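Local coordinates for SVP1-like protein 2 (Kluyveromyces lactis, PDB 4V16) that probably binds phosphoinositides through its beta-propeller, bringing this PROPPIN-family protein to membranes, with suggested roles in mitochondrial or peroxisomal functions and amino acid signalling, at residues 115-120 / 129-134. Sequence-based numbering, arbitrary orientation.
Sequences VISIFK and TEDIKF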
loop_
_atom_site.group_PDB
_atom_site.type_symbol
_atom_site.label_atom_id
_atom_site.label_comp_id
_atom_site.label_asym_id
_atom_site.label_seq_id
_atom_site.Cartn_x
_atom_site.Cartn_y
_atom_site.Cartn_z
ATOM N N VAL A 115 2.017 -6.218 -17.144
ATOM C CA VAL A 115 0.643 -5.870 -17.493
ATOM C C VAL A 115 -0.268 -5.683 -16.277
ATOM O O VAL A 115 -0.068 -6.311 -15.234
ATOM C CB VAL A 115 0.050 -6.964 -18.408
ATOM C CG1 VAL A 115 -1.452 -6.829 -18.543
ATOM C CG2 VAL A 115 0.711 -6.921 -19.780
ATOM N N ILE A 116 -1.268 -4.815 -16.431
ATOM C CA ILE A 116 -2.325 -4.639 -15.437
ATOM C C ILE A 116 -3.643 -5.196 -15.972
ATOM O O ILE A 116 -4.141 -4.737 -17.001
ATOM C CB ILE A 116 -2.521 -3.153 -15.063
ATOM C CG1 ILE A 116 -1.248 -2.587 -14.429
ATOM C CG2 ILE A 116 -3.707 -2.991 -14.105
ATOM C CD1 ILE A 116 -1.280 -1.084 -14.212
ATOM N N SER A 117 -4.205 -6.175 -15.266
ATOM C CA SER A 117 -5.485 -6.772 -15.643
ATOM C C SER A 117 -6.593 -6.298 -14.710
ATOM O O SER A 117 -6.365 -6.105 -13.516
ATOM C CB SER A 117 -5.398 -8.298 -15.616
ATOM O OG SER A 117 -4.351 -8.762 -16.448
ATOM N N ILE A 118 -7.791 -6.122 -15.261
ATOM C CA ILE A 118 -8.933 -5.631 -14.498
ATOM C C ILE A 118 -10.144 -6.546 -14.680
ATOM O O ILE A 118 -10.778 -6.550 -15.738
ATOM C CB ILE A 118 -9.304 -4.193 -14.917
ATOM C CG1 ILE A 118 -8.105 -3.261 -14.711
ATOM C CG2 ILE A 118 -10.515 -3.697 -14.125
ATOM C CD1 ILE A 118 -8.314 -1.845 -15.225
ATOM N N PHE A 119 -10.455 -7.315 -13.639
ATOM C CA PHE A 119 -11.612 -8.205 -13.645
ATOM C C PHE A 119 -12.775 -7.578 -12.878
ATOM O O PHE A 119 -12.592 -6.610 -12.141
ATOM C CB PHE A 119 -11.262 -9.561 -13.026
ATOM C CG PHE A 119 -10.060 -10.220 -13.640
ATOM C CD1 PHE A 119 -8.779 -9.867 -13.242
ATOM C CD2 PHE A 119 -10.208 -11.200 -14.608
ATOM C CE1 PHE A 119 -7.670 -10.475 -13.802
ATOM C CE2 PHE A 119 -9.102 -11.812 -15.170
ATOM C CZ PHE A 119 -7.832 -11.447 -14.768
ATOM N N LYS A 120 -13.966 -8.140 -13.055
ATOM C CA LYS A 120 -15.150 -7.705 -12.320
ATOM C C LYS A 120 -15.213 -8.397 -10.964
ATOM O O LYS A 120 -14.877 -9.577 -10.850
ATOM C CB LYS A 120 -16.419 -8.006 -13.125
ATOM C CG LYS A 120 -17.723 -7.663 -12.414
ATOM C CD LYS A 120 -18.917 -8.238 -13.154
ATOM C CE LYS A 120 -20.222 -7.921 -12.439
ATOM N NZ LYS A 120 -21.403 -8.522 -13.124
ATOM N N THR A 129 -11.834 -4.922 -19.438
ATOM C CA THR A 129 -11.130 -4.143 -20.444
ATOM C C THR A 129 -9.929 -4.901 -20.985
ATOM O O THR A 129 -9.524 -5.922 -20.426
ATOM C CB THR A 129 -10.651 -2.801 -19.872
ATOM O OG1 THR A 129 -9.939 -2.073 -20.881
ATOM C CG2 THR A 129 -9.740 -3.037 -18.670
ATOM N N GLU A 130 -9.365 -4.398 -22.078
ATOM C CA GLU A 130 -8.131 -4.948 -22.612
ATOM C C GLU A 130 -6.999 -4.654 -21.636
ATOM O O GLU A 130 -6.977 -3.603 -20.992
ATOM C CB GLU A 130 -7.826 -4.369 -23.985
ATOM N N ASP A 131 -6.065 -5.591 -21.529
ATOM C CA ASP A 131 -4.957 -5.478 -20.590
ATOM C C ASP A 131 -4.079 -4.254 -20.857
ATOM O O ASP A 131 -3.755 -3.945 -22.004
ATOM C CB ASP A 131 -4.114 -6.749 -20.646
ATOM C CG ASP A 131 -4.663 -7.855 -19.756
ATOM O OD1 ASP A 131 -5.827 -7.747 -19.310
ATOM O OD2 ASP A 131 -3.934 -8.842 -19.516
ATOM N N ILE A 132 -3.698 -3.571 -19.780
ATOM C CA ILE A 132 -2.914 -2.340 -19.862
ATOM C C ILE A 132 -1.444 -2.602 -19.557
ATOM O O ILE A 132 -1.096 -3.016 -18.452
ATOM C CB ILE A 132 -3.441 -1.267 -18.879
ATOM C CG1 ILE A 132 -4.930 -1.001 -19.125
ATOM C CG2 ILE A 132 -2.634 0.027 -19.016
ATOM C CD1 ILE A 132 -5.581 -0.107 -18.088
ATOM N N LYS A 133 -0.586 -2.349 -20.539
ATOM C CA LYS A 133 0.850 -2.501 -20.351
ATOM C C LYS A 133 1.395 -1.246 -19.673
ATOM O O LYS A 133 1.002 -0.132 -20.019
ATOM C CB LYS A 133 1.545 -2.757 -21.692
ATOM C CG LYS A 133 2.954 -3.314 -21.558
ATOM C CD LYS A 133 3.412 -4.042 -22.819
ATOM C CE LYS A 133 2.771 -5.420 -22.937
ATOM N NZ LYS A 133 3.514 -6.310 -23.875
ATOM N N PHE A 134 2.289 -1.429 -18.703
ATOM C CA PHE A 134 2.740 -0.322 -17.863
ATOM C C PHE A 134 4.210 -0.460 -17.461
ATOM O O PHE A 134 4.887 -1.408 -17.858
ATOM C CB PHE A 134 1.857 -0.227 -16.614
ATOM C CG PHE A 134 2.164 -1.265 -15.571
ATOM C CD1 PHE A 134 2.135 -2.613 -15.883
ATOM C CD2 PHE A 134 2.470 -0.889 -14.275
ATOM C CE1 PHE A 134 2.417 -3.565 -14.923
ATOM C CE2 PHE A 134 2.754 -1.837 -13.311
ATOM C CZ PHE A 134 2.726 -3.175 -13.636
#
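Ile116 lies over one face of the Phe134 ring in a CH-pi contact, its CG1 3.7 Å from the ring centroid. The backbone N of Val115 sits at the ring edge, in plane, 3.5 Å from Phe134 CE1. A branched aliphatic chain suits this place because CG1 and CD1 together spread across the flat ring. Phe134 CG stands between its backbone N and carbonyl carbon (chi1 77°), which turns the ring back against the start of strand 115-120. The other flat group, the Asp131 carboxylate, is met from above its plane by Ser117 OG, which donates a hydrogen bond to OD2 (3.1 Å); the Val115 methyl CG1 lies against Asp131, the two side chains crossing at about a right angle. Asp131 OD1 also forms a salt bridge with Lys127, and Gln112 NE2 bonds Ser117 OG. Serine suits its place because one short hydroxyl can accept from Gln112 and donate to the carboxylate, and aspartate because its two oxygens serve Ser117 and Lys127 together. An alanine at Asp131 would probably leave Lys127 without its counter-charge and Ser117 OG without this acceptor.

Between the backbones, Ile116 and Ile132 form an antiparallel hydrogen-bonded pair, Ile116 N to Ile132 O at 2.7 Å and Ile132 N to Ile116 O at 3.0 Å. Their beta-branched side chains, suited to extended strands, share one sheet face; farther along it Ile118 CD1 reaches Ile132 CD1 (4.3 Å) and Thr129 CG2 (3.9 Å), the methyl of threonine serving as the apolar surface.

This hairpin makes the last two strands of a four-stranded antiparallel blade of the seven-bladed propeller. Strand 107-112 flanks 115-120 on its other side, while strand 144-148 of the next blade packs Tyr147 against Ile116, Ile132 and Phe134, and Leu145 against Ile118.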